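Local atomic coordinates of alternansucrase (Leuconostoc mesenteroides, PDB entry 6HVG), a protein that belongs to glycoside hydrolase family 70, pairing a large multidomain core built round a TIM-type barrel with choline-binding-like repeats towards both ends of the chain. Residues Asp413-Pro418 against Asp503-Phe508; Asp636-Leu641 against His654-Glu659; Ser699-Phe704 against Tyr811-Thr816; Lys888-Ser893 against Gly933-Asn938; Asp1017-Ala1022 against Gly1078-Glu1083. All coordinates share one frame; numbering follows the deposited sequence.

Contact 1 (Asp413-Pro418 against Asp503-Phe508); sequences DTWYRP and DAIDSF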
# COMPACT_ATOMS: atom_id res chain seq x y z
N ASP A 413 20.25 -21.63 8.80
CA ASP A 413 20.44 -21.61 10.25
C ASP A 413 20.22 -22.98 10.88
O ASP A 413 20.07 -23.12 12.10
CB ASP A 413 19.49 -20.58 10.89
CG ASP A 413 18.02 -20.86 10.57
OD1 ASP A 413 17.72 -21.82 9.84
OD2 ASP A 413 17.17 -20.11 11.05
N THR A 414 20.20 -24.03 10.04
CA THR A 414 20.17 -25.43 10.51
C THR A 414 21.38 -25.75 11.36
O THR A 414 22.50 -25.36 11.02
CB THR A 414 20.17 -26.43 9.33
OG1 THR A 414 18.86 -26.51 8.76
CG2 THR A 414 20.55 -27.84 9.79
N TRP A 415 21.12 -26.45 12.46
CA TRP A 415 22.15 -27.09 13.25
C TRP A 415 22.01 -28.59 13.05
O TRP A 415 20.90 -29.09 12.84
CB TRP A 415 21.99 -26.71 14.72
CG TRP A 415 22.40 -25.30 15.05
CD1 TRP A 415 22.21 -24.18 14.28
CD2 TRP A 415 23.08 -24.86 16.23
NE1 TRP A 415 22.74 -23.09 14.90
CE2 TRP A 415 23.28 -23.48 16.10
CE3 TRP A 415 23.54 -25.50 17.38
CZ2 TRP A 415 23.92 -22.72 17.09
CZ3 TRP A 415 24.19 -24.74 18.37
CH2 TRP A 415 24.36 -23.37 18.21
N TYR A 416 23.14 -29.30 13.12
CA TYR A 416 23.18 -30.75 12.95
C TYR A 416 24.01 -31.41 14.05
O TYR A 416 24.68 -30.71 14.83
CB TYR A 416 23.70 -31.14 11.56
CG TYR A 416 25.19 -31.05 11.38
CD1 TYR A 416 25.84 -29.83 11.37
CD2 TYR A 416 25.96 -32.20 11.21
CE1 TYR A 416 27.21 -29.76 11.21
CE2 TYR A 416 27.34 -32.13 11.03
CZ TYR A 416 27.95 -30.90 11.04
OH TYR A 416 29.32 -30.82 10.87
N ARG A 417 23.96 -32.74 14.13
CA ARG A 417 24.72 -33.50 15.10
C ARG A 417 25.95 -34.09 14.43
O ARG A 417 25.81 -35.05 13.68
CB ARG A 417 23.86 -34.62 15.71
CG ARG A 417 24.56 -35.41 16.81
CD ARG A 417 23.85 -36.71 17.15
NE ARG A 417 24.54 -37.43 18.23
CZ ARG A 417 24.19 -38.63 18.70
NH1 ARG A 417 23.15 -39.27 18.18
NH2 ARG A 417 24.87 -39.17 19.69
N PRO A 418 27.14 -33.53 14.68
CA PRO A 418 28.34 -34.17 14.12
C PRO A 418 28.66 -35.45 14.84
O PRO A 418 28.30 -35.59 15.99
CB PRO A 418 29.45 -33.13 14.37
CG PRO A 418 28.98 -32.36 15.54
CD PRO A 418 27.48 -32.28 15.39
N ASP A 503 22.71 -16.88 18.29
CA ASP A 503 22.53 -15.46 17.97
C ASP A 503 23.56 -14.97 16.95
O ASP A 503 23.25 -14.12 16.12
CB ASP A 503 22.59 -14.60 19.24
CG ASP A 503 21.46 -14.93 20.23
OD1 ASP A 503 20.42 -15.49 19.79
OD2 ASP A 503 21.61 -14.62 21.44
N ALA A 504 24.78 -15.50 17.03
CA ALA A 504 25.83 -15.20 16.04
C ALA A 504 25.49 -15.75 14.65
O ALA A 504 25.61 -15.06 13.65
CB ALA A 504 27.16 -15.74 16.52
N ILE A 505 25.01 -16.99 14.60
CA ILE A 505 24.58 -17.58 13.34
C ILE A 505 23.40 -16.82 12.76
O ILE A 505 23.44 -16.40 11.60
CB ILE A 505 24.28 -19.09 13.48
CG1 ILE A 505 25.56 -19.86 13.82
CG2 ILE A 505 23.66 -19.66 12.21
CD1 ILE A 505 26.71 -19.70 12.83
N ASP A 506 22.37 -16.62 13.57
CA ASP A 506 21.16 -15.91 13.15
C ASP A 506 21.49 -14.56 12.52
O ASP A 506 20.97 -14.22 11.46
CB ASP A 506 20.20 -15.70 14.32
CG ASP A 506 19.41 -16.95 14.68
OD1 ASP A 506 19.22 -17.84 13.81
OD2 ASP A 506 18.94 -17.01 15.85
N SER A 507 22.37 -13.81 13.19
CA SER A 507 22.80 -12.50 12.71
C SER A 507 23.57 -12.57 11.41
O SER A 507 23.36 -11.74 10.52
CB SER A 507 23.66 -11.79 13.77
OG SER A 507 22.86 -11.34 14.84
N PHE A 508 24.48 -13.53 11.32
CA PHE A 508 25.28 -13.69 10.13
C PHE A 508 24.41 -14.04 8.93
O PHE A 508 24.62 -13.53 7.82
CB PHE A 508 26.34 -14.76 10.30
CG PHE A 508 26.88 -15.25 9.00
CD1 PHE A 508 27.60 -14.41 8.17
CD2 PHE A 508 26.60 -16.54 8.58
CE1 PHE A 508 28.06 -14.86 6.96
CE2 PHE A 508 27.05 -16.98 7.37
CZ PHE A 508 27.78 -16.14 6.56
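Ile505 meets the 413-418 segment with both of its branches. Its CG2 methyl reaches the backbone of Asp413, 4.2 Å from CA, while its CG1 methylene approaches the indole of Trp415 obliquely, 4.4 Å from NE1. One residue on, Asp506 turns its carboxylate back towards the loop, placing OD1 4.0 Å from Asp413 CB. The two carboxylates come near one another here, with OD2 of Asp413 4.1 Å from Asp506 OD1 and their planes 63° apart. Such a pair of like charges would probably be unfavourable by itself, but Asp413 OD2 has a hydrogen bond with the hydroxyl of Tyr1260 and OD1 one with Thr411. Trp415 also makes a cation-pi contact with Arg502, a turn earlier in the helix. Pro438 touches both Trp415 and Ile505, which brings in the neighbouring strand. Helix 499-511 thus packs, partly buried, against the small antiparallel pair of strands 415-416 and 437-438 and the loop leading into it.

Contact 2 (Asp636-Leu641 against His654-Glu659); sequences DYFKAL and HLSILE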
# COMPACT_ATOMS: atom_id res chain seq x y z
N ASP A 636 -27.09 -18.32 -0.58
CA ASP A 636 -27.89 -19.55 -0.57
C ASP A 636 -28.12 -20.12 0.82
O ASP A 636 -29.17 -20.70 1.08
CB ASP A 636 -27.23 -20.58 -1.49
CG ASP A 636 -27.27 -20.17 -2.96
OD1 ASP A 636 -27.80 -19.07 -3.25
OD2 ASP A 636 -26.77 -20.93 -3.82
N TYR A 637 -27.14 -19.94 1.71
CA TYR A 637 -27.24 -20.34 3.11
C TYR A 637 -28.36 -19.57 3.79
O TYR A 637 -29.24 -20.15 4.42
CB TYR A 637 -25.90 -20.10 3.83
CG TYR A 637 -25.97 -20.35 5.32
CD1 TYR A 637 -25.90 -21.64 5.85
CD2 TYR A 637 -26.13 -19.29 6.20
CE1 TYR A 637 -25.98 -21.86 7.21
CE2 TYR A 637 -26.22 -19.51 7.57
CZ TYR A 637 -26.15 -20.80 8.05
OH TYR A 637 -26.23 -21.02 9.39
N PHE A 638 -28.34 -18.26 3.64
CA PHE A 638 -29.40 -17.41 4.17
C PHE A 638 -30.79 -17.73 3.58
O PHE A 638 -31.80 -17.64 4.29
CB PHE A 638 -29.08 -15.94 3.95
CG PHE A 638 -28.15 -15.35 4.97
CD1 PHE A 638 -26.83 -15.76 5.05
CD2 PHE A 638 -28.57 -14.35 5.82
CE1 PHE A 638 -25.97 -15.21 5.96
CE2 PHE A 638 -27.71 -13.81 6.76
CZ PHE A 638 -26.41 -14.25 6.83
N LYS A 639 -30.83 -18.10 2.30
CA LYS A 639 -32.08 -18.50 1.67
C LYS A 639 -32.62 -19.77 2.33
O LYS A 639 -33.79 -19.84 2.70
CB LYS A 639 -31.89 -18.72 0.17
CG LYS A 639 -31.78 -17.44 -0.64
CD LYS A 639 -31.24 -17.69 -2.06
CE LYS A 639 -31.28 -16.40 -2.87
NZ LYS A 639 -30.42 -16.39 -4.07
N ALA A 640 -31.75 -20.77 2.48
CA ALA A 640 -32.14 -22.05 3.02
C ALA A 640 -32.61 -21.96 4.46
O ALA A 640 -33.64 -22.55 4.80
CB ALA A 640 -30.98 -23.03 2.91
N LEU A 641 -31.88 -21.24 5.30
CA LEU A 641 -32.17 -21.19 6.74
C LEU A 641 -33.17 -20.13 7.18
O LEU A 641 -33.81 -20.31 8.22
CB LEU A 641 -30.90 -20.98 7.55
CG LEU A 641 -30.28 -22.26 8.11
CD1 LEU A 641 -29.44 -22.95 7.04
CD2 LEU A 641 -29.46 -21.90 9.34
N HIS A 654 -32.41 -9.95 8.20
CA HIS A 654 -31.01 -10.37 8.16
C HIS A 654 -30.24 -9.47 7.20
O HIS A 654 -29.63 -9.95 6.24
CB HIS A 654 -30.91 -11.84 7.71
CG HIS A 654 -31.66 -12.78 8.59
ND1 HIS A 654 -33.00 -13.04 8.41
CD2 HIS A 654 -31.27 -13.53 9.64
CE1 HIS A 654 -33.41 -13.90 9.32
NE2 HIS A 654 -32.37 -14.23 10.08
N LEU A 655 -30.29 -8.17 7.49
CA LEU A 655 -29.52 -7.17 6.72
C LEU A 655 -28.06 -7.56 6.61
O LEU A 655 -27.43 -7.81 7.61
CB LEU A 655 -29.59 -5.79 7.38
CG LEU A 655 -30.77 -4.92 7.00
CD1 LEU A 655 -30.79 -3.71 7.91
CD2 LEU A 655 -30.67 -4.49 5.54
N SER A 656 -27.57 -7.60 5.37
CA SER A 656 -26.20 -8.02 5.03
C SER A 656 -25.57 -7.11 3.98
O SER A 656 -26.22 -6.77 2.98
CB SER A 656 -26.20 -9.46 4.47
OG SER A 656 -26.49 -10.38 5.50
N ILE A 657 -24.31 -6.74 4.18
CA ILE A 657 -23.63 -5.79 3.31
C ILE A 657 -22.35 -6.38 2.74
O ILE A 657 -21.78 -7.33 3.29
CB ILE A 657 -23.33 -4.44 4.02
CG1 ILE A 657 -22.33 -4.63 5.16
CG2 ILE A 657 -24.63 -3.84 4.52
CD1 ILE A 657 -22.01 -3.36 5.94
N LEU A 658 -21.90 -5.82 1.62
CA LEU A 658 -20.67 -6.21 0.95
C LEU A 658 -19.70 -5.03 0.96
O LEU A 658 -20.09 -3.91 0.68
CB LEU A 658 -20.93 -6.53 -0.52
CG LEU A 658 -21.82 -7.70 -0.86
CD1 LEU A 658 -22.18 -7.67 -2.33
CD2 LEU A 658 -21.15 -9.02 -0.46
N GLU A 659 -18.42 -5.30 1.24
CA GLU A 659 -17.32 -4.39 0.93
C GLU A 659 -16.87 -4.72 -0.50
O GLU A 659 -16.01 -5.57 -0.69
CB GLU A 659 -16.15 -4.58 1.89
CG GLU A 659 -15.10 -3.48 1.86
CD GLU A 659 -13.67 -3.93 2.21
OE1 GLU A 659 -13.45 -5.07 2.68
OE2 GLU A 659 -12.72 -3.15 2.01
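The hydroxyl oxygen of Ser656 sits beside the Phe638 ring, 3.9 Å from CE2, and is held by two backbone groups. It donates to the carbonyl O of His654, a long bond with OG 3.3 Å from that oxygen and 42° out of the carbonyl plane, and it is also hydrogen-bonded to the amide N of Ile618 in the adjoining strand. Phe638 itself enters from the helix with CG beside its backbone N (chi1 -82°), which directs the ring away from the helix towards the loop that carries His654 and Ser656. His654 CB meets the rim of the ring, close to its plane, 3.9 Å from CE2. The imidazole of His654 passes on to stack with Tyr642, and its ND1 is hydrogen-bonded to Asn650 O. Met601 of helix 587-601 touches Phe638 as well, extending the apolar patch to a second helix. Helix 629-642, lying in the chain between the neighbouring parallel strands 617-620 and 657-658, packs on the lead-in to the second: a beta-alpha-beta crossover of the TIM-type barrel.

Contact 3 (Ser699-Phe704 against Tyr811-Thr816); sequences SNMWYF and YAMLLT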
# COMPACT_ATOMS: atom_id res chain seq x y z
N SER A 699 -15.69 20.07 -6.75
CA SER A 699 -16.68 19.93 -7.81
C SER A 699 -18.03 20.52 -7.36
O SER A 699 -18.40 20.48 -6.17
CB SER A 699 -16.86 18.47 -8.20
OG SER A 699 -15.62 17.82 -8.33
N ASN A 700 -18.74 21.13 -8.30
CA ASN A 700 -20.03 21.68 -7.99
C ASN A 700 -21.05 20.65 -7.50
O ASN A 700 -20.96 19.45 -7.83
CB ASN A 700 -20.60 22.39 -9.21
CG ASN A 700 -19.99 23.74 -9.43
OD1 ASN A 700 -19.08 24.15 -8.71
ND2 ASN A 700 -20.47 24.44 -10.44
N MET A 701 -21.99 21.12 -6.69
CA MET A 701 -23.08 20.30 -6.21
C MET A 701 -23.89 19.77 -7.38
O MET A 701 -24.51 18.72 -7.26
CB MET A 701 -23.98 21.11 -5.28
CG MET A 701 -23.29 21.72 -4.07
SD MET A 701 -22.52 20.57 -2.93
CE MET A 701 -23.97 19.72 -2.31
N TRP A 702 -23.89 20.49 -8.50
CA TRP A 702 -24.46 20.00 -9.77
C TRP A 702 -24.15 18.54 -10.06
O TRP A 702 -25.00 17.82 -10.55
CB TRP A 702 -23.96 20.85 -10.96
CG TRP A 702 -24.63 20.54 -12.29
CD1 TRP A 702 -25.91 20.88 -12.67
CD2 TRP A 702 -24.05 19.86 -13.40
NE1 TRP A 702 -26.16 20.43 -13.95
CE2 TRP A 702 -25.04 19.80 -14.42
CE3 TRP A 702 -22.80 19.27 -13.65
CZ2 TRP A 702 -24.81 19.20 -15.66
CZ3 TRP A 702 -22.58 18.66 -14.87
CH2 TRP A 702 -23.58 18.62 -15.85
N TYR A 703 -22.93 18.11 -9.75
CA TYR A 703 -22.52 16.73 -10.07
C TYR A 703 -23.33 15.64 -9.36
O TYR A 703 -23.42 14.53 -9.87
CB TYR A 703 -21.02 16.54 -9.85
CG TYR A 703 -20.19 17.22 -10.92
CD1 TYR A 703 -20.08 16.67 -12.19
CD2 TYR A 703 -19.53 18.43 -10.67
CE1 TYR A 703 -19.34 17.29 -13.17
CE2 TYR A 703 -18.80 19.06 -11.65
CZ TYR A 703 -18.71 18.48 -12.90
OH TYR A 703 -17.99 19.10 -13.87
N PHE A 704 -23.91 15.97 -8.21
CA PHE A 704 -24.77 15.02 -7.50
C PHE A 704 -25.99 14.60 -8.33
O PHE A 704 -26.50 13.48 -8.16
CB PHE A 704 -25.26 15.59 -6.18
CG PHE A 704 -24.24 15.54 -5.07
CD1 PHE A 704 -24.01 14.38 -4.40
CD2 PHE A 704 -23.56 16.67 -4.69
CE1 PHE A 704 -23.10 14.35 -3.35
CE2 PHE A 704 -22.65 16.65 -3.65
CZ PHE A 704 -22.41 15.48 -2.98
N TYR A 811 -23.92 14.22 5.90
CA TYR A 811 -24.93 13.40 6.58
C TYR A 811 -26.37 13.89 6.32
O TYR A 811 -27.28 13.09 6.20
CB TYR A 811 -24.63 13.28 8.08
CG TYR A 811 -23.67 12.14 8.38
CD1 TYR A 811 -24.14 10.86 8.59
CD2 TYR A 811 -22.31 12.34 8.43
CE1 TYR A 811 -23.26 9.81 8.85
CE2 TYR A 811 -21.43 11.31 8.69
CZ TYR A 811 -21.91 10.04 8.89
OH TYR A 811 -21.05 9.00 9.14
N ALA A 812 -26.57 15.19 6.19
CA ALA A 812 -27.89 15.71 5.87
C ALA A 812 -28.39 15.09 4.57
O ALA A 812 -29.56 14.71 4.47
CB ALA A 812 -27.88 17.23 5.75
N MET A 813 -27.51 14.99 3.59
CA MET A 813 -27.86 14.36 2.31
C MET A 813 -27.97 12.84 2.45
O MET A 813 -28.94 12.24 1.99
CB MET A 813 -26.84 14.72 1.24
CG MET A 813 -26.82 16.21 0.92
SD MET A 813 -25.63 16.67 -0.34
CE MET A 813 -26.18 15.66 -1.73
N LEU A 814 -26.98 12.23 3.09
CA LEU A 814 -26.98 10.78 3.26
C LEU A 814 -28.27 10.29 3.88
O LEU A 814 -28.84 9.29 3.45
CB LEU A 814 -25.82 10.33 4.16
CG LEU A 814 -25.65 8.82 4.26
CD1 LEU A 814 -25.07 8.27 2.97
CD2 LEU A 814 -24.75 8.47 5.44
N LEU A 815 -28.73 11.03 4.89
CA LEU A 815 -29.85 10.59 5.73
C LEU A 815 -31.23 10.95 5.20
O LEU A 815 -32.22 10.50 5.76
CB LEU A 815 -29.68 11.16 7.15
CG LEU A 815 -28.44 10.66 7.89
CD1 LEU A 815 -28.25 11.41 9.19
CD2 LEU A 815 -28.48 9.16 8.17
N THR A 816 -31.30 11.75 4.13
CA THR A 816 -32.57 12.08 3.46
C THR A 816 -32.73 11.44 2.07
O THR A 816 -33.79 11.53 1.47
CB THR A 816 -32.74 13.61 3.31
OG1 THR A 816 -31.61 14.17 2.60
CG2 THR A 816 -32.85 14.26 4.66
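Met813 and Phe704 form a Met-aromatic contact that joins helix 807-814 to the loop following helix 681-692. The tight part is the methyl end of Met813. Its CE stands 3.6 Å above the middle of the Phe704 ring and only 11° from the ring normal, a CH-pi approach in which all six ring carbons are nearly equally near. SD follows over that face at 4.5 Å from the centroid. The Met813 chain runs out straight through chi2 and then turns at chi3 (59°), and this last bend lays the methyl on the ring. Met701 closes the contact less firmly: its own chain, folded back at chi2 and chi3, brings CE 4.0 Å from Met813 SD, while its CA lies at the edge of the Phe704 ring, in its plane. Val914 of strand 910-915 touches both methionines, so three parts of the fold share this buried patch. The outer side of the loop is different in character. Trp702 and Tyr703, partly exposed, keep clear of the helix and pack on each other, with Trp702 CE3 3.9 Å above the centre of the Tyr703 ring.

Contact 4 (Lys888-Ser893 against Gly933-Asn938); sequences KGIMTS and GKAHKN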
# COMPACT_ATOMS: atom_id res chain seq x y z
N LYS A 888 -45.48 10.25 3.21
CA LYS A 888 -45.57 8.80 3.04
C LYS A 888 -46.03 8.30 1.69
O LYS A 888 -45.35 7.46 1.06
CB LYS A 888 -46.39 8.12 4.11
CG LYS A 888 -45.94 6.69 4.31
CD LYS A 888 -46.82 5.93 5.28
CE LYS A 888 -46.12 4.73 5.93
NZ LYS A 888 -45.20 5.11 7.05
N GLY A 889 -47.16 8.77 1.20
CA GLY A 889 -47.60 8.26 -0.12
C GLY A 889 -47.42 9.26 -1.25
O GLY A 889 -47.99 9.09 -2.32
N ILE A 890 -46.66 10.33 -1.00
CA ILE A 890 -46.49 11.42 -1.97
C ILE A 890 -45.20 11.21 -2.75
O ILE A 890 -44.12 11.28 -2.19
CB ILE A 890 -46.44 12.80 -1.30
CG1 ILE A 890 -47.60 13.00 -0.31
CG2 ILE A 890 -46.48 13.91 -2.33
CD1 ILE A 890 -48.99 12.88 -0.91
N MET A 891 -45.32 10.99 -4.04
CA MET A 891 -44.20 10.58 -4.86
C MET A 891 -43.66 11.65 -5.79
O MET A 891 -42.56 11.49 -6.30
CB MET A 891 -44.59 9.34 -5.67
CG MET A 891 -45.24 8.24 -4.83
SD MET A 891 -44.22 7.86 -3.38
CE MET A 891 -44.93 6.27 -2.91
N THR A 892 -44.38 12.76 -5.97
CA THR A 892 -44.03 13.80 -6.94
C THR A 892 -44.27 15.20 -6.41
O THR A 892 -45.01 15.38 -5.45
CB THR A 892 -44.86 13.61 -8.22
OG1 THR A 892 -44.82 12.23 -8.61
CG2 THR A 892 -44.29 14.43 -9.40
N SER A 893 -43.63 16.19 -7.03
CA SER A 893 -43.91 17.63 -6.80
C SER A 893 -45.38 18.01 -6.86
O SER A 893 -45.88 18.72 -6.00
CB SER A 893 -43.22 18.47 -7.87
OG SER A 893 -41.83 18.53 -7.65
N GLY A 933 -43.69 20.88 -2.41
CA GLY A 933 -44.67 20.13 -3.16
C GLY A 933 -46.10 20.59 -2.98
O GLY A 933 -46.45 21.16 -1.97
N LYS A 934 -46.93 20.27 -3.96
CA LYS A 934 -48.35 20.66 -3.98
C LYS A 934 -49.21 19.87 -2.99
O LYS A 934 -50.40 20.15 -2.83
CB LYS A 934 -48.87 20.51 -5.42
CG LYS A 934 -48.07 21.35 -6.41
CD LYS A 934 -48.90 22.10 -7.45
CE LYS A 934 -48.23 23.41 -7.89
NZ LYS A 934 -46.97 23.16 -8.64
N ALA A 935 -48.62 18.88 -2.33
CA ALA A 935 -49.22 18.26 -1.15
C ALA A 935 -49.01 19.09 0.11
O ALA A 935 -49.56 18.75 1.14
CB ALA A 935 -48.67 16.85 -0.97
N HIS A 936 -48.24 20.17 0.04
CA HIS A 936 -47.98 21.03 1.19
C HIS A 936 -48.21 22.50 0.90
O HIS A 936 -47.36 23.33 1.22
CB HIS A 936 -46.55 20.82 1.67
CG HIS A 936 -46.27 19.43 2.12
ND1 HIS A 936 -46.36 19.06 3.44
CD2 HIS A 936 -45.92 18.33 1.43
CE1 HIS A 936 -46.08 17.77 3.54
NE2 HIS A 936 -45.80 17.31 2.34
N LYS A 937 -49.37 22.82 0.32
CA LYS A 937 -49.72 24.21 0.03
C LYS A 937 -50.00 24.93 1.33
O LYS A 937 -50.63 24.37 2.24
CB LYS A 937 -50.95 24.32 -0.88
CG LYS A 937 -50.88 23.52 -2.17
CD LYS A 937 -52.11 23.72 -3.04
CE LYS A 937 -51.94 23.02 -4.38
NZ LYS A 937 -53.23 22.81 -5.08
N ASN A 938 -49.50 26.17 1.42
CA ASN A 938 -49.82 27.10 2.53
C ASN A 938 -49.41 26.63 3.95
O ASN A 938 -49.74 27.25 4.94
CB ASN A 938 -51.30 27.45 2.49
CG ASN A 938 -51.70 28.03 1.13
OD1 ASN A 938 -52.55 27.47 0.43
ND2 ASN A 938 -51.04 29.11 0.73
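The flat groups that meet here are two peptide units, one ending in the carbonyl of Ser893 and the other carrying the N-H of Lys934. They join by a hydrogen bond of 2.8 Å from Lys934 N to Ser893 O, with N-H...O at 176°, and the amide lies nearly along the C=O axis. Around that oxygen gather carbons of the opposite segment: Gly933 CA comes to 3.4 Å, and Lys934 lays CB and CG alongside it, CG also 3.4 Å away. Gly933 adopts a positive phi (109°) and, without a side chain, lets the Ser893 carbonyl lie close against its CA. Earlier in the first segment, Ile890 meets the methyl of Ala935 with three carbons. Its CG2 is the nearest, 3.9 Å from Ala935 CB, and CD1 and CG1 lie little further. The imidazole of His936, just beyond Ala935, is held by Phe886 O at NE2 and by Gln939 OE1 at ND1. The backbone N of His936 bonds to Gly933 O at 2.9 Å, closing a type I beta turn from Gly933 to His936. That turn, docked on the loop after strand 881-885, belongs to the connections of the antiparallel beta domain beside the barrel.

Contact 5 (Asp1017-Ala1022 against Gly1078-Glu1083); sequences DARTVA and GITSFE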
# COMPACT_ATOMS: atom_id res chain seq x y z
N ASP A 1017 -43.87 8.38 13.35
CA ASP A 1017 -42.94 7.46 12.73
C ASP A 1017 -43.32 7.37 11.26
O ASP A 1017 -44.42 6.91 10.95
CB ASP A 1017 -43.01 6.10 13.41
CG ASP A 1017 -41.88 5.18 13.01
OD1 ASP A 1017 -41.24 5.40 11.95
OD2 ASP A 1017 -41.58 4.22 13.77
N ALA A 1018 -42.43 7.79 10.37
CA ALA A 1018 -42.71 7.80 8.92
C ALA A 1018 -42.23 6.55 8.18
O ALA A 1018 -42.38 6.45 6.96
CB ALA A 1018 -42.05 9.02 8.30
N ARG A 1019 -41.64 5.63 8.92
CA ARG A 1019 -41.03 4.42 8.37
C ARG A 1019 -42.07 3.42 7.88
O ARG A 1019 -43.19 3.40 8.35
CB ARG A 1019 -40.14 3.79 9.45
CG ARG A 1019 -38.95 4.69 9.80
CD ARG A 1019 -38.03 4.09 10.84
NE ARG A 1019 -38.66 4.01 12.14
CZ ARG A 1019 -38.11 3.49 13.23
NH1 ARG A 1019 -36.88 2.99 13.22
NH2 ARG A 1019 -38.81 3.49 14.35
N THR A 1020 -41.67 2.58 6.93
CA THR A 1020 -42.52 1.53 6.42
C THR A 1020 -42.07 0.15 6.97
O THR A 1020 -40.91 -0.23 6.87
CB THR A 1020 -42.49 1.55 4.88
OG1 THR A 1020 -42.87 2.85 4.41
CG2 THR A 1020 -43.43 0.52 4.30
N VAL A 1021 -42.99 -0.59 7.59
CA VAL A 1021 -42.71 -1.95 8.00
C VAL A 1021 -42.63 -2.86 6.77
O VAL A 1021 -43.34 -2.66 5.78
CB VAL A 1021 -43.76 -2.44 9.01
CG1 VAL A 1021 -43.62 -3.93 9.31
CG2 VAL A 1021 -43.65 -1.64 10.31
N ALA A 1022 -41.73 -3.83 6.81
CA ALA A 1022 -41.55 -4.76 5.71
C ALA A 1022 -42.66 -5.80 5.68
O ALA A 1022 -43.05 -6.33 6.72
CB ALA A 1022 -40.20 -5.44 5.83
N GLY A 1078 -32.72 5.44 15.47
CA GLY A 1078 -33.28 4.74 14.33
C GLY A 1078 -32.36 3.68 13.73
O GLY A 1078 -32.57 3.26 12.60
N ILE A 1079 -31.36 3.24 14.49
CA ILE A 1079 -30.50 2.18 14.02
C ILE A 1079 -31.34 0.93 14.06
O ILE A 1079 -31.91 0.62 15.09
CB ILE A 1079 -29.25 1.98 14.89
CG1 ILE A 1079 -28.15 2.99 14.57
CG2 ILE A 1079 -28.61 0.62 14.61
CD1 ILE A 1079 -28.57 4.43 14.53
N THR A 1080 -31.42 0.23 12.93
CA THR A 1080 -32.08 -1.06 12.87
C THR A 1080 -31.09 -2.22 12.79
O THR A 1080 -31.47 -3.35 13.07
CB THR A 1080 -33.03 -1.14 11.68
OG1 THR A 1080 -32.31 -0.92 10.47
CG2 THR A 1080 -34.14 -0.13 11.84
N SER A 1081 -29.83 -1.95 12.40
CA SER A 1081 -28.73 -2.94 12.48
C SER A 1081 -27.41 -2.35 12.97
O SER A 1081 -26.98 -1.30 12.53
CB SER A 1081 -28.51 -3.60 11.14
OG SER A 1081 -27.69 -4.75 11.30
N PHE A 1082 -26.76 -3.06 13.88
CA PHE A 1082 -25.51 -2.63 14.50
C PHE A 1082 -24.36 -3.43 13.91
O PHE A 1082 -24.27 -4.64 14.10
CB PHE A 1082 -25.56 -2.85 16.00
CG PHE A 1082 -24.58 -1.98 16.77
CD1 PHE A 1082 -23.23 -2.28 16.79
CD2 PHE A 1082 -25.03 -0.88 17.48
CE1 PHE A 1082 -22.35 -1.48 17.49
CE2 PHE A 1082 -24.16 -0.08 18.19
CZ PHE A 1082 -22.82 -0.39 18.20
N GLU A 1083 -23.50 -2.76 13.15
CA GLU A 1083 -22.34 -3.42 12.58
C GLU A 1083 -21.25 -3.36 13.61
O GLU A 1083 -20.69 -2.30 13.88
CB GLU A 1083 -21.89 -2.75 11.27
CG GLU A 1083 -20.89 -3.55 10.48
CD GLU A 1083 -20.15 -2.72 9.44
OE1 GLU A 1083 -20.80 -1.94 8.72
OE2 GLU A 1083 -18.90 -2.85 9.36
O HOH W 1 -34.67 3.87 11.01
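Arg1019 points its guanidinium obliquely at Gly1078 and Thr1080, with NH1 4.2 Å from Gly1078 CA and 4.4 Å from Thr1080 CG2. The reach is completed by a water, which accepts from NH1 at 3.2 Å and donates to Gly1078 O at 2.7 Å. What fixes the rotation of the group is Asp1017, two residues earlier in the same segment. Its carboxylate lies at the guanidinium edge and is taken side-on, NE bonding to OD1 and NH2 to OD2, each on the syn side, though NH2 stands 33° out of the carboxylate plane. The backbone N of Arg1019 binds the same OD1 from the anti side, likewise tilted from that plane, an Asx turn, so that oxygen accepts twice. The bend at chi3 (-69°) turns the arginine end so that NE and NH2 face the acid while NH1 faces the glycine. Gly1078 itself, with positive phi, closes the preceding helix in a Schellman motif, and the chain then runs into strand 1081-1083 of the TIM-type barrel. Thr1080 offers its methyl to the arginine, whereas its hydroxyl OG1 is hydrogen-bonded to Asn1043 OD1 and to Val1044 N. Ile855 of helix 844-857 touches both Asp1017 and Arg1019.

In the fold
The five contacts follow one another along the chain, each closing before the next begins. Contact 1 stands apart, its centre 52 Å or more from every other. Contacts 2 and 5 belong to the eight-stranded parallel sheet, through strands 657-658 and 1081-1083, and touch where Ile657 meets Glu1083 and Leu655 meets Ser1081. Contact 4 joins contact 5 through Lys888 NZ, probably hydrogen-bonded to Arg1019 O. Contact 3, its centre about 22 Å from those of contacts 4 and 5, joins helix 807-814 to the loop after helix 681-692, beside strand 910-915 of the antiparallel sheet. Contacts 3, 4 and 5 thus lie where barrel and antiparallel beta domain adjoin.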